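Local coordinates for putative uncharacterized protein lp_3323 (Lactobacillus plantarum, PDB 3DC7) that is of unknown function but belongs to the GDSL-like lipase/acylhydrolase family and is probably an ester-cleaving hydrolase of the SGNH clan, at residues S20-T32 with R75-F89. Numbering follows the deposited sequence.
Sequences SFKRPAWLGDSIT and RYQAIPEDADFIAVF
Phe21 and Phe85 stack on one face of the sheet where the neighbouring parallel strands 24-28 and 85-89 run side by side, and illustrate how adjacent strands of the SGNH-hydrolase α/β fold are joined by backbone hydrogen bonds and by side chains packed across them. In the sheet itself, Ala25 N bonds to Phe85 O, and Leu27 bonds through its N to Ala87 O and through its O to Phe89 N.

Phe85 can be followed outward. Its CB sits over the Phe21 face, 3.7 Å from the centroid. With CG anti to the backbone N (chi1 176°), the ring extends along Phe21 in an offset stack, planes 6° apart: CG, CD1 and CE1 lie against Phe21 CE2, CD2 meets Pro24 CB, and CE2 comes within 3.9 Å of Trp26 CH2, in an offset edge-to-face pair with the edge of Phe85 toward the face of Trp26. Were Phe21 an alanine, one face of the Phe85 ring would probably lose its stacking partner and a gap open beside Trp50, whose ring meets Phe21 edge-to-face.

Next to the stack, the Asp84 carboxylate receives the backbone N-H groups of Lys22 and Arg23. Lys22 N meets OD2 of Asp84 on its syn side at 2.8 Å, whereas Arg23 N approaches OD1 of Asp84 from above the carboxylate plane. Arg23 also reaches the 80-83 turn: its NE donates an almost straight bond (171°) to Asp82 O, 2.8 Å away and in the guanidinium plane.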
loop_
_atom_site.group_PDB
_atom_site.type_symbol
_atom_site.label_atom_id
_atom_site.label_comp_id
_atom_site.label_asym_id
_atom_site.label_seq_id
_atom_site.Cartn_x
_atom_site.Cartn_y
_atom_site.Cartn_z
ATOM N N SER A 20 -8.659 16.950 -10.017
ATOM C CA SER A 20 -10.009 17.013 -10.583
ATOM C C SER A 20 -9.973 16.615 -12.057
ATOM O O SER A 20 -8.919 16.669 -12.688
ATOM C CB SER A 20 -10.625 18.412 -10.411
ATOM O OG SER A 20 -9.870 19.397 -11.098
ATOM N N PHE A 21 -11.120 16.195 -12.590
ATOM C CA PHE A 21 -11.249 15.824 -14.006
ATOM C C PHE A 21 -12.518 16.446 -14.591
ATOM O O PHE A 21 -13.470 16.714 -13.858
ATOM C CB PHE A 21 -11.307 14.302 -14.167
ATOM C CG PHE A 21 -10.156 13.582 -13.541
ATOM C CD1 PHE A 21 -8.944 13.464 -14.218
ATOM C CD2 PHE A 21 -10.277 13.033 -12.268
ATOM C CE1 PHE A 21 -7.876 12.806 -13.641
ATOM C CE2 PHE A 21 -9.222 12.367 -11.682
ATOM C CZ PHE A 21 -8.015 12.248 -12.364
ATOM N N LYS A 22 -12.537 16.658 -15.903
ATOM C CA LYS A 22 -13.673 17.327 -16.547
ATOM C C LYS A 22 -14.695 16.355 -17.132
ATOM O O LYS A 22 -15.860 16.691 -17.236
ATOM C CB LYS A 22 -13.189 18.293 -17.636
ATOM C CG LYS A 22 -12.154 19.325 -17.143
ATOM C CD LYS A 22 -11.513 20.147 -18.296
ATOM C CE LYS A 22 -10.786 19.283 -19.356
ATOM N NZ LYS A 22 -9.884 18.215 -18.808
ATOM N N ARG A 23 -14.249 15.158 -17.513
ATOM C CA ARG A 23 -15.095 14.170 -18.183
ATOM C C ARG A 23 -14.911 12.767 -17.602
ATOM O O ARG A 23 -14.501 11.838 -18.322
ATOM C CB ARG A 23 -14.812 14.159 -19.694
ATOM C CG ARG A 23 -15.349 15.382 -20.446
ATOM C CD ARG A 23 -14.887 15.439 -21.909
ATOM N NE ARG A 23 -13.471 15.108 -22.095
ATOM C CZ ARG A 23 -12.463 15.962 -21.932
ATOM N NH1 ARG A 23 -12.691 17.225 -21.573
ATOM N NH2 ARG A 23 -11.218 15.547 -22.125
ATOM N N PRO A 24 -15.217 12.598 -16.296
ATOM C CA PRO A 24 -15.045 11.272 -15.688
ATOM C C PRO A 24 -16.081 10.275 -16.189
ATOM O O PRO A 24 -17.194 10.664 -16.562
ATOM C CB PRO A 24 -15.270 11.536 -14.204
ATOM C CG PRO A 24 -16.180 12.731 -14.167
ATOM C CD PRO A 24 -15.744 13.582 -15.331
ATOM N N ALA A 25 -15.717 8.999 -16.192
ATOM C CA ALA A 25 -16.659 7.937 -16.502
ATOM C C ALA A 25 -16.633 6.931 -15.351
ATOM O O ALA A 25 -15.572 6.484 -14.924
ATOM C CB ALA A 25 -16.295 7.272 -17.813
ATOM N N TRP A 26 -17.812 6.571 -14.872
ATOM C CA TRP A 26 -17.961 5.756 -13.672
ATOM C C TRP A 26 -18.614 4.427 -14.018
ATOM O O TRP A 26 -19.810 4.369 -14.293
ATOM C CB TRP A 26 -18.805 6.520 -12.653
ATOM C CG TRP A 26 -18.294 7.927 -12.385
ATOM C CD1 TRP A 26 -18.724 9.080 -12.980
ATOM C CD2 TRP A 26 -17.275 8.315 -11.450
ATOM N NE1 TRP A 26 -18.042 10.163 -12.472
ATOM C CE2 TRP A 26 -17.144 9.724 -11.535
ATOM C CE3 TRP A 26 -16.456 7.611 -10.554
ATOM C CZ2 TRP A 26 -16.222 10.443 -10.763
ATOM C CZ3 TRP A 26 -15.536 8.336 -9.771
ATOM C CH2 TRP A 26 -15.431 9.731 -9.887
ATOM N N LEU A 27 -17.817 3.362 -14.029
ATOM C CA LEU A 27 -18.320 2.028 -14.354
ATOM C C LEU A 27 -18.508 1.222 -13.081
ATOM O O LEU A 27 -17.560 1.037 -12.323
ATOM C CB LEU A 27 -17.353 1.320 -15.312
ATOM C CG LEU A 27 -17.661 -0.106 -15.781
ATOM C CD1 LEU A 27 -18.922 -0.168 -16.634
ATOM C CD2 LEU A 27 -16.453 -0.704 -16.530
ATOM N N GLY A 28 -19.726 0.746 -12.833
ATOM C CA GLY A 28 -19.995 -0.012 -11.613
ATOM C C GLY A 28 -21.355 -0.666 -11.480
ATOM O O GLY A 28 -22.031 -0.930 -12.457
ATOM N N ASP A 29 -21.738 -0.929 -10.235
ATOM C CA ASP A 29 -22.992 -1.592 -9.912
ATOM C C ASP A 29 -23.978 -0.586 -9.305
ATOM O O ASP A 29 -23.999 0.572 -9.721
ATOM C CB ASP A 29 -22.751 -2.825 -9.025
ATOM C CG ASP A 29 -21.753 -2.563 -7.880
ATOM O OD1 ASP A 29 -21.926 -1.568 -7.127
ATOM O OD2 ASP A 29 -20.794 -3.366 -7.724
ATOM N N SER A 30 -24.795 -1.017 -8.346
ATOM C CA SER A 30 -25.825 -0.151 -7.766
ATOM C C SER A 30 -25.292 1.016 -6.922
ATOM O O SER A 30 -25.971 2.044 -6.763
ATOM C CB SER A 30 -26.770 -0.970 -6.905
ATOM O OG SER A 30 -27.764 -0.115 -6.371
ATOM N N ILE A 31 -24.098 0.837 -6.361
ATOM C CA ILE A 31 -23.433 1.866 -5.570
ATOM C C ILE A 31 -23.043 3.057 -6.465
ATOM O O ILE A 31 -22.994 4.188 -6.010
ATOM C CB ILE A 31 -22.217 1.257 -4.822
ATOM C CG1 ILE A 31 -22.681 0.032 -4.004
ATOM C CG2 ILE A 31 -21.527 2.298 -3.932
ATOM C CD1 ILE A 31 -21.558 -0.820 -3.392
ATOM N N THR A 32 -22.799 2.779 -7.745
ATOM C CA THR A 32 -22.552 3.787 -8.773
ATOM C C THR A 32 -23.839 4.185 -9.536
ATOM O O THR A 32 -24.000 5.336 -9.911
ATOM C CB THR A 32 -21.473 3.279 -9.764
ATOM O OG1 THR A 32 -20.272 2.982 -9.047
ATOM C CG2 THR A 32 -21.147 4.314 -10.829
ATOM N N ARG A 75 -19.407 -4.320 -20.734
ATOM C CA ARG A 75 -20.035 -2.997 -20.691
ATOM C C ARG A 75 -19.056 -1.819 -20.748
ATOM O O ARG A 75 -19.452 -0.700 -21.089
ATOM C CB ARG A 75 -20.927 -2.860 -19.461
ATOM C CG ARG A 75 -22.174 -3.688 -19.527
ATOM C CD ARG A 75 -23.206 -3.214 -18.507
ATOM N NE ARG A 75 -22.731 -3.241 -17.119
ATOM C CZ ARG A 75 -22.384 -2.164 -16.429
ATOM N NH1 ARG A 75 -22.449 -0.968 -16.993
ATOM N NH2 ARG A 75 -21.983 -2.276 -15.169
ATOM N N TYR A 76 -17.793 -2.067 -20.412
ATOM C CA TYR A 76 -16.759 -1.033 -20.468
ATOM C C TYR A 76 -16.646 -0.383 -21.849
ATOM O O TYR A 76 -16.136 0.737 -21.967
ATOM C CB TYR A 76 -15.389 -1.619 -20.078
ATOM C CG TYR A 76 -14.669 -2.337 -21.209
ATOM C CD1 TYR A 76 -14.804 -3.707 -21.383
ATOM C CD2 TYR A 76 -13.866 -1.634 -22.105
ATOM C CE1 TYR A 76 -14.134 -4.377 -22.411
ATOM C CE2 TYR A 76 -13.207 -2.279 -23.149
ATOM C CZ TYR A 76 -13.343 -3.655 -23.297
ATOM O OH TYR A 76 -12.697 -4.299 -24.335
ATOM N N GLN A 77 -17.096 -1.098 -22.883
ATOM C CA GLN A 77 -16.988 -0.659 -24.279
ATOM C C GLN A 77 -17.941 0.499 -24.580
ATOM O O GLN A 77 -17.841 1.129 -25.637
ATOM C CB GLN A 77 -17.231 -1.833 -25.235
ATOM C CG GLN A 77 -16.333 -3.033 -24.943
ATOM C CD GLN A 77 -16.347 -4.124 -26.013
ATOM O OE1 GLN A 77 -15.329 -4.782 -26.246
ATOM N NE2 GLN A 77 -17.496 -4.342 -26.643
ATOM N N ALA A 78 -18.837 0.791 -23.631
ATOM C CA ALA A 78 -19.740 1.951 -23.720
ATOM C C ALA A 78 -19.174 3.240 -23.108
ATOM O O ALA A 78 -19.811 4.295 -23.178
ATOM C CB ALA A 78 -21.105 1.622 -23.089
ATOM N N ILE A 79 -17.998 3.147 -22.487
ATOM C CA ILE A 79 -17.297 4.326 -21.963
ATOM C C ILE A 79 -17.013 5.280 -23.140
ATOM O O ILE A 79 -16.522 4.844 -24.192
ATOM C CB ILE A 79 -15.989 3.928 -21.176
ATOM C CG1 ILE A 79 -16.329 3.149 -19.893
ATOM C CG2 ILE A 79 -15.133 5.141 -20.832
ATOM C CD1 ILE A 79 -15.126 2.404 -19.273
ATOM N N PRO A 80 -17.355 6.576 -22.979
ATOM C CA PRO A 80 -17.123 7.585 -24.033
ATOM C C PRO A 80 -15.661 7.645 -24.473
ATOM O O PRO A 80 -14.750 7.536 -23.635
ATOM C CB PRO A 80 -17.505 8.892 -23.349
ATOM C CG PRO A 80 -18.413 8.497 -22.238
ATOM C CD PRO A 80 -17.986 7.161 -21.779
ATOM N N GLU A 81 -15.436 7.817 -25.773
ATOM C CA GLU A 81 -14.069 7.839 -26.324
ATOM C C GLU A 81 -13.165 8.959 -25.746
ATOM O O GLU A 81 -11.941 8.796 -25.650
ATOM C CB GLU A 81 -14.096 7.848 -27.860
ATOM C CG GLU A 81 -13.895 6.448 -28.473
ATOM C CD GLU A 81 -14.932 6.070 -29.549
ATOM O OE1 GLU A 81 -15.381 6.962 -30.315
ATOM O OE2 GLU A 81 -15.291 4.864 -29.636
ATOM N N ASP A 82 -13.773 10.072 -25.341
ATOM C CA ASP A 82 -13.014 11.191 -24.768
ATOM C C ASP A 82 -13.156 11.323 -23.237
ATOM O O ASP A 82 -13.048 12.421 -22.678
ATOM C CB ASP A 82 -13.382 12.500 -25.477
ATOM C CG ASP A 82 -14.843 12.859 -25.313
ATOM O OD1 ASP A 82 -15.677 11.942 -25.124
ATOM O OD2 ASP A 82 -15.157 14.071 -25.384
ATOM N N ALA A 83 -13.393 10.200 -22.564
ATOM C CA ALA A 83 -13.317 10.144 -21.109
ATOM C C ALA A 83 -11.918 10.567 -20.668
ATOM O O ALA A 83 -10.933 10.107 -21.241
ATOM C CB ALA A 83 -13.609 8.742 -20.631
ATOM N N ASP A 84 -11.827 11.455 -19.678
ATOM C CA ASP A 84 -10.510 11.877 -19.178
ATOM C C ASP A 84 -10.122 11.196 -17.868
ATOM O O ASP A 84 -9.009 11.395 -17.364
ATOM C CB ASP A 84 -10.392 13.411 -19.081
ATOM C CG ASP A 84 -11.109 13.988 -17.884
ATOM O OD1 ASP A 84 -11.958 13.294 -17.291
ATOM O OD2 ASP A 84 -10.834 15.156 -17.536
ATOM N N PHE A 85 -11.045 10.396 -17.332
ATOM C CA PHE A 85 -10.832 9.601 -16.126
ATOM C C PHE A 85 -11.795 8.423 -16.152
ATOM O O PHE A 85 -12.975 8.585 -16.473
ATOM C CB PHE A 85 -11.072 10.449 -14.869
ATOM C CG PHE A 85 -10.976 9.676 -13.564
ATOM C CD1 PHE A 85 -9.765 9.113 -13.147
ATOM C CD2 PHE A 85 -12.093 9.539 -12.739
ATOM C CE1 PHE A 85 -9.674 8.410 -11.934
ATOM C CE2 PHE A 85 -12.019 8.844 -11.539
ATOM C CZ PHE A 85 -10.797 8.281 -11.126
ATOM N N ILE A 86 -11.291 7.241 -15.825
ATOM C CA ILE A 86 -12.133 6.059 -15.731
ATOM C C ILE A 86 -11.991 5.388 -14.373
ATOM O O ILE A 86 -10.894 5.005 -13.961
ATOM C CB ILE A 86 -11.856 5.041 -16.871
ATOM C CG1 ILE A 86 -12.169 5.682 -18.231
ATOM C CG2 ILE A 86 -12.685 3.759 -16.666
ATOM C CD1 ILE A 86 -11.397 5.076 -19.410
ATOM N N ALA A 87 -13.118 5.247 -13.693
ATOM C CA ALA A 87 -13.189 4.539 -12.432
ATOM C C ALA A 87 -14.050 3.276 -12.577
ATOM O O ALA A 87 -15.136 3.308 -13.176
ATOM C CB ALA A 87 -13.753 5.446 -11.369
ATOM N N VAL A 88 -13.546 2.164 -12.048
ATOM C CA VAL A 88 -14.312 0.921 -11.991
ATOM C C VAL A 88 -14.553 0.521 -10.545
ATOM O O VAL A 88 -13.613 0.391 -9.755
ATOM C CB VAL A 88 -13.632 -0.229 -12.758
ATOM C CG1 VAL A 88 -14.479 -1.505 -12.689
ATOM C CG2 VAL A 88 -13.362 0.189 -14.204
ATOM N N PHE A 89 -15.823 0.338 -10.208
ATOM C CA PHE A 89 -16.224 0.046 -8.843
ATOM C C PHE A 89 -17.051 -1.253 -8.840
ATOM O O PHE A 89 -18.280 -1.236 -8.927
ATOM C CB PHE A 89 -16.997 1.254 -8.296
ATOM C CG PHE A 89 -17.188 1.258 -6.795
ATOM C CD1 PHE A 89 -17.137 0.084 -6.050
ATOM C CD2 PHE A 89 -17.475 2.439 -6.146
ATOM C CE1 PHE A 89 -17.347 0.097 -4.687
ATOM C CE2 PHE A 89 -17.692 2.467 -4.768
ATOM C CZ PHE A 89 -17.626 1.300 -4.040
HETATM O O HOH W 1 -20.642 0.399 -8.021
#